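Local coordinates for viral protein F93 (Sulfolobus turreted icosahedral virus, PDB 2CO5) that probably binds DNA as a winged-helix dimer and may act as a transcriptional regulator inside the infected archaeal cell, at residues 5-10 with 85-90; 14-19 with 79-84; 22-27 with 70-75; 29-34 with 42-47. All coordinates share one frame; numbering follows the deposited sequence. Where two conformers were deposited one is given.

Contact 1 of 4, residues 5-10 with 85-90; sequences KYMRIN and HEFFKK
Two phenylalanines of helix 75-92, Phe87 and Phe88, receive the turn that leads into helix 9-20. The tight part is a Met-aromatic contact: Met7 SD sits almost on the normal of the Phe87 ring, 3.6 Å from its centroid. The methionine has CG anti to its carbonyl carbon and runs extended from there (chi2 -179°, chi3 176°), so CB, CG, SD and CE cross the same ring face obliquely. Phe87, with CG anti to the backbone N, is directed toward the turn. Its CD2 lies over the centre of the Phe88 ring, and Ile9 CD1 touches the opposite face toward the rim, 4.0 Å from Phe88 CE2. Phe88 is thus clamped between two apolar groups, while Arg8 N lies at its edge in plane. Met7 centres an inverse gamma turn, closed by Arg8 N bonding to Tyr6 O, and this bend brings Met7 and Ile9 to the two rings. The loose side is Arg8, the N-cap residue, whose CB points away from the helix and whose side chain is exposed, though Met7 of the second subunit packs against it. Ile40 and Val92 of that subunit pack on Phe87 and Phe88, placing the contact where helices 9-20 and 75-92 meet the dimer interface.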
loop_
_atom_site.group_PDB
_atom_site.type_symbol
_atom_site.label_atom_id
_atom_site.label_comp_id
_atom_site.label_asym_id
_atom_site.label_seq_id
_atom_site.Cartn_x
_atom_site.Cartn_y
_atom_site.Cartn_z
ATOM N N LYS B 5 -2.559 7.234 6.598
ATOM C CA LYS B 5 -2.613 7.912 5.287
ATOM C C LYS B 5 -1.444 7.657 4.341
ATOM O O LYS B 5 -1.630 7.632 3.126
ATOM C CB LYS B 5 -2.813 9.428 5.459
ATOM C CG LYS B 5 -1.637 10.188 6.065
ATOM C CD LYS B 5 -1.973 11.664 6.272
ATOM C CE LYS B 5 -1.004 12.324 7.247
ATOM N NZ LYS B 5 -1.255 13.781 7.427
ATOM N N TYR B 6 -0.247 7.465 4.878
ATOM C CA TYR B 6 0.911 7.245 4.010
ATOM C C TYR B 6 1.110 5.777 3.601
ATOM O O TYR B 6 2.068 5.456 2.886
ATOM C CB TYR B 6 2.172 7.837 4.634
ATOM C CG TYR B 6 2.144 9.357 4.758
ATOM C CD1 TYR B 6 2.560 9.986 5.927
ATOM C CD2 TYR B 6 1.701 10.164 3.702
ATOM C CE1 TYR B 6 2.542 11.383 6.047
ATOM C CE2 TYR B 6 1.676 11.563 3.808
ATOM C CZ TYR B 6 2.100 12.166 4.985
ATOM O OH TYR B 6 2.070 13.542 5.107
ATOM N N MET B 7 0.185 4.899 4.002
ATOM C CA MET B 7 0.256 3.484 3.641
ATOM C C MET B 7 -0.295 3.288 2.237
ATOM O O MET B 7 -1.315 2.644 2.020
ATOM C CB MET B 7 -0.448 2.610 4.681
ATOM C CG MET B 7 0.230 2.721 6.042
ATOM S SD MET B 7 -0.471 1.731 7.359
ATOM C CE MET B 7 0.682 2.094 8.685
ATOM N N ARG B 8 0.414 3.892 1.296
ATOM C CA ARG B 8 0.144 3.803 -0.127
ATOM C C ARG B 8 1.499 3.599 -0.789
ATOM O O ARG B 8 2.495 4.187 -0.359
ATOM C CB ARG B 8 -0.503 5.094 -0.627
ATOM C CG ARG B 8 -1.841 5.394 0.031
ATOM C CD ARG B 8 -2.308 6.804 -0.285
ATOM N NE ARG B 8 -2.611 7.000 -1.703
ATOM C CZ ARG B 8 -2.898 8.176 -2.262
ATOM N NH1 ARG B 8 -2.932 9.285 -1.533
ATOM N NH2 ARG B 8 -3.153 8.248 -3.562
ATOM N N ILE B 9 1.534 2.771 -1.825
ATOM C CA ILE B 9 2.780 2.357 -2.440
ATOM C C ILE B 9 3.566 3.557 -3.000
ATOM O O ILE B 9 4.787 3.580 -2.931
ATOM C CB ILE B 9 2.534 1.264 -3.518
ATOM C CG1 ILE B 9 3.771 0.372 -3.663
ATOM C CG2 ILE B 9 2.102 1.873 -4.856
ATOM C CD1 ILE B 9 4.067 -0.445 -2.420
ATOM N N ASN B 10 2.860 4.562 -3.512
ATOM C CA ASN B 10 3.523 5.708 -4.121
ATOM C C ASN B 10 4.245 6.578 -3.094
ATOM O O ASN B 10 5.301 7.138 -3.392
ATOM C CB ASN B 10 2.532 6.528 -4.947
ATOM C CG ASN B 10 2.256 5.913 -6.312
ATOM O OD1 ASN B 10 1.371 6.364 -7.046
ATOM N ND2 ASN B 10 3.026 4.899 -6.668
ATOM N N HIS B 85 8.110 0.993 5.802
ATOM C CA HIS B 85 8.893 -0.144 5.358
ATOM C C HIS B 85 8.545 -1.391 6.156
ATOM O O HIS B 85 8.400 -2.481 5.591
ATOM C CB HIS B 85 10.390 0.145 5.486
ATOM C CG HIS B 85 11.252 -1.018 5.115
ATOM N ND1 HIS B 85 11.144 -1.661 3.901
ATOM C CD2 HIS B 85 12.215 -1.674 5.804
ATOM C CE1 HIS B 85 12.009 -2.658 3.853
ATOM N NE2 HIS B 85 12.671 -2.687 4.996
ATOM N N GLU B 86 8.425 -1.240 7.468
ATOM C CA GLU B 86 8.069 -2.374 8.317
ATOM C C GLU B 86 6.646 -2.829 8.026
ATOM O O GLU B 86 6.380 -4.024 7.964
ATOM C CB GLU B 86 8.232 -2.033 9.800
ATOM C CG GLU B 86 9.684 -1.840 10.248
ATOM C CD GLU B 86 10.571 -3.040 9.956
ATOM O OE1 GLU B 86 10.209 -4.167 10.359
ATOM O OE2 GLU B 86 11.633 -2.850 9.325
ATOM N N PHE B 87 5.738 -1.876 7.828
ATOM C CA PHE B 87 4.350 -2.204 7.508
ATOM C C PHE B 87 4.253 -3.040 6.217
ATOM O O PHE B 87 3.672 -4.131 6.218
ATOM C CB PHE B 87 3.505 -0.933 7.384
ATOM C CG PHE B 87 2.164 -1.172 6.753
ATOM C CD1 PHE B 87 1.119 -1.705 7.498
ATOM C CD2 PHE B 87 1.956 -0.897 5.408
ATOM C CE1 PHE B 87 -0.116 -1.943 6.918
ATOM C CE2 PHE B 87 0.728 -1.127 4.821
ATOM C CZ PHE B 87 -0.313 -1.653 5.577
ATOM N N PHE B 88 4.827 -2.528 5.131
ATOM C CA PHE B 88 4.748 -3.207 3.827
ATOM C C PHE B 88 5.481 -4.546 3.815
ATOM O O PHE B 88 5.024 -5.501 3.198
ATOM C CB PHE B 88 5.263 -2.303 2.698
ATOM C CG PHE B 88 4.233 -1.318 2.193
ATOM C CD1 PHE B 88 4.372 0.041 2.424
ATOM C CD2 PHE B 88 3.124 -1.760 1.492
ATOM C CE1 PHE B 88 3.429 0.938 1.972
ATOM C CE2 PHE B 88 2.172 -0.865 1.034
ATOM C CZ PHE B 88 2.326 0.493 1.281
ATOM N N LYS B 89 6.602 -4.623 4.519
ATOM C CA LYS B 89 7.328 -5.876 4.647
ATOM C C LYS B 89 6.439 -6.918 5.331
ATOM O O LYS B 89 6.347 -8.053 4.872
ATOM C CB LYS B 89 8.622 -5.656 5.432
ATOM C CG LYS B 89 9.538 -6.859 5.500
ATOM C CD LYS B 89 10.834 -6.515 6.218
ATOM C CE LYS B 89 11.666 -7.760 6.481
ATOM N NZ LYS B 89 12.992 -7.431 7.074
ATOM N N LYS B 90 5.764 -6.510 6.406
ATOM C CA LYS B 90 4.871 -7.391 7.159
ATOM C C LYS B 90 3.702 -7.920 6.326
ATOM O O LYS B 90 3.352 -9.090 6.439
ATOM C CB LYS B 90 4.342 -6.679 8.416
ATOM C CG LYS B 90 3.303 -7.465 9.213
ATOM C CD LYS B 90 2.965 -6.787 10.547
ATOM C CE LYS B 90 2.256 -5.447 10.343
ATOM N NZ LYS B 90 1.626 -4.934 11.594
#

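Contact 2 of 4, residues 14-19 with 79-84; sequences ILKVLV and KEFEEL
Helices 9-20 and 75-92 cross here at -119°, their local axes 10.0 Å apart at the closest point and Leu15 facing Phe81 with 6.1 Å between the CA atoms. Phe81 carries most of the contact. With CG anti to the backbone N (chi1 167°), its ring is directed at helix 9-20 and meets Leu15, Lys16 and Val19, residues one and four positions apart on a single helical surface. Val19 approaches tip to tip: CG2 stands over one ring face, 3.8 Å from the centroid of Phe81, in a CH-pi contact offset toward the rim. Lys16 bends at chi2 (61°), which lays its aliphatic chain obliquely along the far end of the ring, with CD 3.6 Å from Phe81 CZ. In this winged-helix domain the packing joins the first helix of the helical core to the long C-terminal helix that follows the wing. Leu15 CB approaches the same ring obliquely at Phe81 CD1, while Leu15 CD2 reaches past it and crosses Leu84 at about a right angle, 3.9 Å from Leu84 CD1. The methylene CG of Glu80 borders that same Leu15 methyl, and Ile59 of the loop before strand 60-63 packs against both Leu15 and Glu80.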
loop_
_atom_site.group_PDB
_atom_site.type_symbol
_atom_site.label_atom_id
_atom_site.label_comp_id
_atom_site.label_asym_id
_atom_site.label_seq_id
_atom_site.Cartn_x
_atom_site.Cartn_y
_atom_site.Cartn_z
ATOM N N ILE B 14 8.304 7.066 -3.047
ATOM C CA ILE B 14 8.922 8.391 -2.960
ATOM C C ILE B 14 9.952 8.445 -1.827
ATOM O O ILE B 14 11.087 8.876 -2.037
ATOM C CB ILE B 14 7.875 9.509 -2.745
ATOM C CG1 ILE B 14 7.055 9.729 -4.029
ATOM C CG2 ILE B 14 8.562 10.800 -2.325
ATOM C CD1 ILE B 14 5.849 10.632 -3.853
ATOM N N LEU B 15 9.549 8.011 -0.636
ATOM C CA LEU B 15 10.444 7.997 0.535
ATOM C C LEU B 15 11.652 7.079 0.344
ATOM O O LEU B 15 12.751 7.384 0.806
ATOM C CB LEU B 15 9.671 7.582 1.798
ATOM C CG LEU B 15 9.065 8.701 2.657
ATOM C CD1 LEU B 15 8.668 9.891 1.821
ATOM C CD2 LEU B 15 7.886 8.195 3.491
ATOM N N LYS B 16 11.441 5.949 -0.328
ATOM C CA LYS B 16 12.512 4.983 -0.554
ATOM C C LYS B 16 13.569 5.554 -1.498
ATOM O O LYS B 16 14.765 5.319 -1.304
ATOM C CB LYS B 16 11.940 3.668 -1.098
ATOM C CG LYS B 16 12.968 2.548 -1.373
ATOM C CD LYS B 16 13.706 2.122 -0.131
ATOM C CE LYS B 16 14.645 0.949 -0.413
ATOM N NZ LYS B 16 15.601 0.733 0.709
ATOM N N VAL B 17 13.123 6.294 -2.513
ATOM C CA VAL B 17 14.031 6.926 -3.479
ATOM C C VAL B 17 14.881 8.019 -2.813
ATOM O O VAL B 17 16.056 8.184 -3.143
ATOM C CB VAL B 17 13.261 7.475 -4.712
ATOM C CG1 VAL B 17 14.099 8.492 -5.496
ATOM C CG2 VAL B 17 12.846 6.329 -5.616
ATOM N N LEU B 18 14.287 8.743 -1.867
ATOM C CA LEU B 18 15.036 9.691 -1.031
ATOM C C LEU B 18 16.105 8.998 -0.178
ATOM O O LEU B 18 17.268 9.387 -0.212
ATOM C CB LEU B 18 14.086 10.499 -0.140
ATOM C CG LEU B 18 13.660 11.851 -0.716
ATOM C CD1 LEU B 18 14.803 12.843 -0.581
ATOM C CD2 LEU B 18 13.217 11.717 -2.169
ATOM N N VAL B 19 15.707 7.974 0.572
ATOM C CA VAL B 19 16.641 7.188 1.398
ATOM C C VAL B 19 17.765 6.569 0.558
ATOM O O VAL B 19 18.931 6.594 0.950
ATOM C CB VAL B 19 15.902 6.068 2.167
ATOM C CG1 VAL B 19 16.889 5.086 2.799
ATOM C CG2 VAL B 19 14.991 6.667 3.218
ATOM N N LYS B 79 11.717 8.482 10.088
ATOM C CA LYS B 79 10.908 7.693 11.017
ATOM C C LYS B 79 9.647 7.151 10.335
ATOM O O LYS B 79 9.249 6.020 10.595
ATOM C CB LYS B 79 10.529 8.518 12.254
ATOM C CG LYS B 79 9.850 7.713 13.362
ATOM C CD LYS B 79 9.695 8.528 14.640
ATOM C CE LYS B 79 9.019 7.715 15.739
ATOM N NZ LYS B 79 8.934 8.460 17.023
ATOM N N GLU B 80 9.028 7.955 9.473
ATOM C CA GLU B 80 7.853 7.509 8.711
ATOM C C GLU B 80 8.212 6.428 7.702
ATOM O O GLU B 80 7.457 5.471 7.519
ATOM C CB GLU B 80 7.192 8.686 7.983
ATOM C CG GLU B 80 5.925 8.320 7.185
ATOM C CD GLU B 80 4.774 7.861 8.068
ATOM O OE1 GLU B 80 4.526 8.503 9.113
ATOM O OE2 GLU B 80 4.107 6.868 7.712
ATOM N N PHE B 81 9.360 6.583 7.048
ATOM C CA PHE B 81 9.843 5.581 6.099
ATOM C C PHE B 81 10.051 4.236 6.788
ATOM O O PHE B 81 9.654 3.192 6.267
ATOM C CB PHE B 81 11.155 6.030 5.442
ATOM C CG PHE B 81 11.861 4.929 4.694
ATOM C CD1 PHE B 81 11.372 4.473 3.480
ATOM C CD2 PHE B 81 13.002 4.329 5.221
ATOM C CE1 PHE B 81 12.014 3.446 2.791
ATOM C CE2 PHE B 81 13.650 3.305 4.539
ATOM C CZ PHE B 81 13.154 2.863 3.324
ATOM N N GLU B 82 10.683 4.272 7.955
ATOM C CA GLU B 82 10.938 3.062 8.713
ATOM C C GLU B 82 9.628 2.392 9.102
ATOM O O GLU B 82 9.485 1.173 8.973
ATOM C CB GLU B 82 11.791 3.373 9.943
ATOM C CG GLU B 82 13.233 3.731 9.595
ATOM C CD GLU B 82 14.050 4.215 10.793
ATOM O OE1 GLU B 82 13.566 4.105 11.942
ATOM O OE2 GLU B 82 15.177 4.711 10.575
ATOM N N GLU B 83 8.665 3.191 9.554
ATOM C CA GLU B 83 7.328 2.679 9.847
ATOM C C GLU B 83 6.663 2.057 8.615
ATOM O O GLU B 83 6.117 0.958 8.692
ATOM C CB GLU B 83 6.432 3.782 10.410
ATOM C CG GLU B 83 6.839 4.261 11.793
ATOM C CD GLU B 83 5.819 5.202 12.403
ATOM O OE1 GLU B 83 4.627 4.819 12.477
ATOM O OE2 GLU B 83 6.210 6.320 12.813
ATOM N N LEU B 84 6.713 2.759 7.486
ATOM C CA LEU B 84 6.102 2.262 6.252
ATOM C C LEU B 84 6.783 1.003 5.739
ATOM O O LEU B 84 6.121 0.076 5.279
ATOM C CB LEU B 84 6.144 3.320 5.153
ATOM C CG LEU B 84 5.095 4.425 5.184
ATOM C CD1 LEU B 84 5.316 5.349 3.993
ATOM C CD2 LEU B 84 3.691 3.839 5.157
#

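Contact 3 of 4, residues 22-27 with 70-75; sequences GSRLEK and VLFLTE
Arg24 and Phe72 lie side by side on one face of a short antiparallel sheet, pointing the same way from a non-hydrogen-bonded pair. Arg24 has CG anti to the backbone N and is extended as far as NE, so its aliphatic part runs along the ring, with Arg24 CG 3.5 Å from Phe72 CE2. The guanidinium then turns at chi4 (-76°), standing at 88° to the phenyl plane; this is no flat stack. One guanidinium face is instead turned to Val70, whose CG1 lies over its centre, 3.9 Å from Arg24 CZ. Val70 is itself paired with Glu26, another non-hydrogen-bonded pair on this face. Leu25 and Leu71 point to the other face, into the core, where Leu30 of helix 30-38 touches both. Their backbones form the hydrogen-bonded pair: Leu25 N donates to Leu71 O in the carbonyl plane (3.0 Å, 166° at the hydrogen), and Leu71 N returns a shorter bond to Leu25 O (2.7 Å), from above the carbonyl plane. A third bond runs from Leu73 N to Ser23 O, just beyond the strand. There Ser23 CB and OG rest against Leu73 CB, each at 3.7 Å. Gly22, at positive phi, ends helix 9-20 as the C-prime residue of a Schellman motif and turns the chain into strand 24-26. Strand 70-73, the central one, also pairs with strand 60-63, giving the small three-stranded antiparallel sheet that, with the hairpin wing between those two strands, accompanies the helix-turn-helix in winged-helix domains.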
loop_
_atom_site.group_PDB
_atom_site.type_symbol
_atom_site.label_atom_id
_atom_site.label_comp_id
_atom_site.label_asym_id
_atom_site.label_seq_id
_atom_site.Cartn_x
_atom_site.Cartn_y
_atom_site.Cartn_z
ATOM N N GLY B 22 20.522 9.008 -0.196
ATOM C CA GLY B 22 21.071 9.630 1.003
ATOM C C GLY B 22 20.250 10.779 1.564
ATOM O O GLY B 22 20.818 11.767 2.028
ATOM N N SER B 23 18.922 10.645 1.509
ATOM C CA SER B 23 17.981 11.635 2.059
ATOM C C SER B 23 18.051 13.021 1.391
ATOM O O SER B 23 17.576 14.008 1.956
ATOM C CB SER B 23 18.145 11.766 3.587
ATOM O OG SER B 23 17.681 10.604 4.255
ATOM N N ARG B 24 18.616 13.086 0.186
ATOM C CA ARG B 24 18.745 14.350 -0.539
ATOM C C ARG B 24 18.700 14.105 -2.043
ATOM O O ARG B 24 19.500 13.342 -2.577
ATOM C CB ARG B 24 20.054 15.051 -0.165
ATOM C CG ARG B 24 20.239 16.443 -0.778
ATOM C CD ARG B 24 21.683 16.890 -0.622
ATOM N NE ARG B 24 21.922 18.273 -1.044
ATOM C CZ ARG B 24 22.011 18.688 -2.311
ATOM N NH1 ARG B 24 21.852 17.834 -3.328
ATOM N NH2 ARG B 24 22.247 19.976 -2.567
ATOM N N LEU B 25 17.760 14.756 -2.718
ATOM C CA LEU B 25 17.609 14.601 -4.157
ATOM C C LEU B 25 16.977 15.846 -4.760
ATOM O O LEU B 25 16.052 16.424 -4.184
ATOM C CB LEU B 25 16.751 13.373 -4.460
ATOM C CG LEU B 25 16.569 12.982 -5.932
ATOM C CD1 LEU B 25 17.870 12.453 -6.536
ATOM C CD2 LEU B 25 15.446 11.959 -6.066
ATOM N N GLU B 26 17.488 16.259 -5.915
ATOM C CA GLU B 26 16.899 17.364 -6.655
ATOM C C GLU B 26 15.520 16.928 -7.103
ATOM O O GLU B 26 15.341 15.797 -7.543
ATOM C CB GLU B 26 17.752 17.745 -7.867
ATOM C CG GLU B 26 19.052 18.454 -7.510
ATOM C CD GLU B 26 19.971 18.660 -8.706
ATOM O OE1 GLU B 26 19.554 18.379 -9.849
ATOM O OE2 GLU B 26 21.120 19.109 -8.497
ATOM N N LYS B 27 14.556 17.832 -6.966
ATOM C CA LYS B 27 13.157 17.566 -7.299
ATOM C C LYS B 27 12.971 17.120 -8.752
ATOM O O LYS B 27 12.174 16.227 -9.030
ATOM C CB LYS B 27 12.327 18.824 -7.022
ATOM C CG LYS B 27 10.812 18.652 -7.040
ATOM C CD LYS B 27 10.157 20.031 -6.906
ATOM C CE LYS B 27 8.646 19.960 -6.828
ATOM N NZ LYS B 27 8.067 21.271 -6.395
ATOM N N VAL B 70 15.769 21.406 -4.261
ATOM C CA VAL B 70 16.306 20.186 -3.668
ATOM C C VAL B 70 15.360 19.672 -2.597
ATOM O O VAL B 70 14.915 20.431 -1.732
ATOM C CB VAL B 70 17.693 20.403 -3.027
ATOM C CG1 VAL B 70 18.157 19.118 -2.340
ATOM C CG2 VAL B 70 18.709 20.857 -4.071
ATOM N N LEU B 71 15.053 18.376 -2.673
ATOM C CA LEU B 71 14.259 17.704 -1.651
ATOM C C LEU B 71 15.183 17.094 -0.599
ATOM O O LEU B 71 16.251 16.574 -0.919
ATOM C CB LEU B 71 13.368 16.618 -2.271
ATOM C CG LEU B 71 12.244 17.094 -3.194
ATOM C CD1 LEU B 71 11.501 15.902 -3.800
ATOM C CD2 LEU B 71 11.275 18.026 -2.440
ATOM N N PHE B 72 14.758 17.188 0.657
ATOM C CA PHE B 72 15.444 16.572 1.780
ATOM C C PHE B 72 14.446 15.743 2.571
ATOM O O PHE B 72 13.301 16.162 2.759
ATOM C CB PHE B 72 16.026 17.634 2.704
ATOM C CG PHE B 72 17.107 18.467 2.076
ATOM C CD1 PHE B 72 16.789 19.617 1.366
ATOM C CD2 PHE B 72 18.440 18.113 2.211
ATOM C CE1 PHE B 72 17.777 20.391 0.784
ATOM C CE2 PHE B 72 19.442 18.892 1.639
ATOM C CZ PHE B 72 19.099 20.031 0.918
ATOM N N LEU B 73 14.893 14.578 3.037
ATOM C CA LEU B 73 14.125 13.762 3.962
ATOM C C LEU B 73 14.460 14.199 5.392
ATOM O O LEU B 73 15.606 14.172 5.795
ATOM C CB LEU B 73 14.461 12.277 3.756
ATOM C CG LEU B 73 13.540 11.242 4.403
ATOM C CD1 LEU B 73 12.144 11.327 3.824
ATOM C CD2 LEU B 73 14.101 9.847 4.213
ATOM N N THR B 74 13.449 14.605 6.150
ATOM C CA THR B 74 13.631 15.034 7.531
ATOM C C THR B 74 13.711 13.845 8.481
ATOM O O THR B 74 13.451 12.707 8.088
ATOM C CB THR B 74 12.451 15.913 7.995
ATOM O OG1 THR B 74 11.249 15.121 8.031
ATOM C CG2 THR B 74 12.268 17.107 7.058
ATOM N N GLU B 75 14.058 14.123 9.737
ATOM C CA GLU B 75 14.056 13.104 10.782
ATOM C C GLU B 75 12.669 12.491 10.913
ATOM O O GLU B 75 12.527 11.277 11.043
ATOM C CB GLU B 75 14.466 13.710 12.123
ATOM C CG GLU B 75 15.909 14.178 12.192
ATOM C CD GLU B 75 16.190 14.989 13.439
ATOM O OE1 GLU B 75 15.416 14.867 14.416
ATOM O OE2 GLU B 75 17.183 15.748 13.442
#

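Contact 4 of 4, residues 29-34 with 42-47; sequences RLRSEI and ISDGVL
Ile42 opens the second segment with its side chain turned into the core, where CD1 meets Ile34 CD1 obliquely at 4.1 Å. Its backbone is bridged to helix 30-38 by a water that accepts from Ile42 N and donates to Arg31 O. Ile42 O lies over one face of the Arg31 guanidinium, 3.0 Å from Arg31 NE, too far from the N-H direction for a hydrogen bond. Ser43 is the N-cap of helix 44-56; its carbonyl accepts from both Val46 N and Leu47 N, and its CA sits over the centre of the Arg31 guanidinium. Asp44, in the first turn, makes the salt bridge. Arg31 has CG anti to the backbone N and reaches out fully extended, so that NH1 comes 3.0 Å from Asp44 OD1; the bond is weak, bent to 136° at the hydrogen, and the guanidinium and carboxylate planes stand 89° apart. A second water accepts from Asp44 N and, weakly, from Arg31 NH1. Together helices 30-38 and 44-56 form the helix-turn-helix of the winged-helix domain, the second helix corresponding to the recognition helix, which by analogy with other members probably enters the DNA major groove. The positively charged Arg31 lies near the N-terminal end of this helix, where Asp44 would offset part of its charge. Leu47, one turn on, points back at helix 30-38: with CG anti to the backbone N, its CD1 meets Ile34 CD1 tip to tip at 3.9 Å and approaches Leu30 CD2, while Leu47 CD2 rests on Arg31 CB at 3.8 Å.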
loop_
_atom_site.group_PDB
_atom_site.type_symbol
_atom_site.label_atom_id
_atom_site.label_comp_id
_atom_site.label_asym_id
_atom_site.label_seq_id
_atom_site.Cartn_x
_atom_site.Cartn_y
_atom_site.Cartn_z
ATOM N N ARG B 29 14.638 15.292 -10.589
ATOM C CA ARG B 29 15.123 13.951 -10.873
ATOM C C ARG B 29 14.258 12.852 -10.261
ATOM O O ARG B 29 14.433 11.687 -10.595
ATOM C CB ARG B 29 16.577 13.824 -10.416
ATOM C CG ARG B 29 17.525 14.516 -11.386
ATOM C CD ARG B 29 18.866 14.865 -10.796
ATOM N NE ARG B 29 19.603 15.733 -11.721
ATOM C CZ ARG B 29 20.869 16.118 -11.575
ATOM N NH1 ARG B 29 21.588 15.725 -10.529
ATOM N NH2 ARG B 29 21.419 16.908 -12.491
ATOM N N LEU B 30 13.316 13.223 -9.397
ATOM C CA LEU B 30 12.523 12.236 -8.665
ATOM C C LEU B 30 11.758 11.307 -9.596
ATOM O O LEU B 30 11.782 10.098 -9.414
ATOM C CB LEU B 30 11.548 12.928 -7.700
ATOM C CG LEU B 30 10.627 12.016 -6.885
ATOM C CD1 LEU B 30 11.423 10.977 -6.095
ATOM C CD2 LEU B 30 9.750 12.851 -5.965
ATOM N N ARG B 31 11.083 11.872 -10.593
ATOM C CA ARG B 31 10.243 11.072 -11.489
ATOM C C ARG B 31 11.083 10.035 -12.237
ATOM O O ARG B 31 10.722 8.859 -12.292
ATOM C CB ARG B 31 9.482 11.967 -12.481
ATOM C CG ARG B 31 8.411 11.216 -13.266
ATOM C CD ARG B 31 7.634 12.103 -14.242
ATOM N NE ARG B 31 6.836 11.275 -15.151
ATOM C CZ ARG B 31 6.052 11.735 -16.125
ATOM N NH1 ARG B 31 5.919 13.039 -16.347
ATOM N NH2 ARG B 31 5.389 10.879 -16.884
ATOM N N SER B 32 12.202 10.486 -12.803
ATOM C CA SER B 32 13.142 9.610 -13.502
ATOM C C SER B 32 13.695 8.518 -12.594
ATOM O O SER B 32 13.772 7.362 -12.993
ATOM C CB SER B 32 14.312 10.426 -14.053
ATOM O OG SER B 32 13.861 11.355 -15.013
ATOM N N GLU B 33 14.094 8.901 -11.383
ATOM C CA GLU B 33 14.634 7.966 -10.398
ATOM C C GLU B 33 13.655 6.840 -10.104
ATOM O O GLU B 33 14.026 5.672 -10.091
ATOM C CB GLU B 33 14.962 8.697 -9.092
ATOM C CG GLU B 33 16.295 9.399 -9.085
ATOM C CD GLU B 33 17.459 8.424 -9.096
ATOM O OE1 GLU B 33 17.580 7.620 -8.143
ATOM O OE2 GLU B 33 18.249 8.470 -10.059
ATOM N N ILE B 34 12.405 7.209 -9.853
ATOM C CA ILE B 34 11.337 6.245 -9.610
ATOM C C ILE B 34 11.167 5.303 -10.799
ATOM O O ILE B 34 11.039 4.088 -10.623
ATOM C CB ILE B 34 10.001 6.959 -9.336
ATOM C CG1 ILE B 34 10.032 7.637 -7.966
ATOM C CG2 ILE B 34 8.838 5.979 -9.400
ATOM C CD1 ILE B 34 8.876 8.608 -7.751
ATOM N N ILE B 42 5.063 7.524 -12.752
ATOM C CA ILE B 42 4.023 8.339 -12.131
ATOM C C ILE B 42 3.949 9.666 -12.891
ATOM O O ILE B 42 4.959 10.354 -13.050
ATOM C CB ILE B 42 4.308 8.593 -10.634
ATOM C CG1 ILE B 42 4.562 7.272 -9.894
ATOM C CG2 ILE B 42 3.141 9.322 -9.992
ATOM C CD1 ILE B 42 4.994 7.450 -8.448
ATOM N N SER B 43 2.757 10.013 -13.364
ATOM C CA SER B 43 2.542 11.271 -14.077
ATOM C C SER B 43 2.806 12.470 -13.155
ATOM O O SER B 43 2.769 12.338 -11.926
ATOM C CB SER B 43 1.118 11.321 -14.637
ATOM O OG SER B 43 0.161 11.231 -13.594
ATOM N N ASP B 44 3.088 13.626 -13.747
ATOM C CA ASP B 44 3.348 14.849 -12.969
ATOM C C ASP B 44 2.141 15.261 -12.123
ATOM O O ASP B 44 2.281 15.618 -10.951
ATOM C CB ASP B 44 3.733 16.008 -13.894
ATOM C CG ASP B 44 5.037 15.759 -14.647
ATOM O OD1 ASP B 44 5.916 15.063 -14.103
ATOM O OD2 ASP B 44 5.185 16.268 -15.781
ATOM N N GLY B 45 0.959 15.210 -12.728
ATOM C CA GLY B 45 -0.268 15.612 -12.054
ATOM C C GLY B 45 -0.598 14.776 -10.829
ATOM O O GLY B 45 -1.395 15.202 -10.000
ATOM N N VAL B 46 0.004 13.587 -10.723
ATOM C CA VAL B 46 -0.141 12.737 -9.543
ATOM C C VAL B 46 1.048 12.889 -8.601
ATOM O O VAL B 46 0.868 12.985 -7.392
ATOM C CB VAL B 46 -0.298 11.252 -9.924
ATOM C CG1 VAL B 46 -0.311 10.358 -8.669
ATOM C CG2 VAL B 46 -1.573 11.050 -10.735
ATOM N N LEU B 47 2.256 12.932 -9.155
ATOM C CA LEU B 47 3.470 12.932 -8.343
ATOM C C LEU B 47 3.646 14.181 -7.499
ATOM O O LEU B 47 3.862 14.086 -6.297
ATOM C CB LEU B 47 4.705 12.772 -9.229
ATOM C CG LEU B 47 6.052 12.663 -8.509
ATOM C CD1 LEU B 47 6.120 11.377 -7.693
ATOM C CD2 LEU B 47 7.185 12.729 -9.520
HETATM O O HOH W 1 8.307 7.683 -12.467
HETATM O O HOH W 2 2.642 13.505 -16.898
#

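How the contacts relate
From the N terminus, the turn at 5-10 and then helix 9-20 each pack against helix 75-92, so contact 1 closes the widest loop and contact 2 the next. Strand 24-26 pairs with strand 70-73 in contact 3, and the short loop of contact 4 lies innermost; the four are nested throughout, and none cross. Contacts 1 and 2 share their two helices and touch through Tyr6, Met7 and Leu84. Val17 links contact 2 to Leu25 of contact 3 and to Leu30 and Ile34 of contact 4, while Ile14 also meets Leu47 of contact 4. Helix 9-20 thus joins the C-terminal helix, the sheet and the helix-turn-helix in one core.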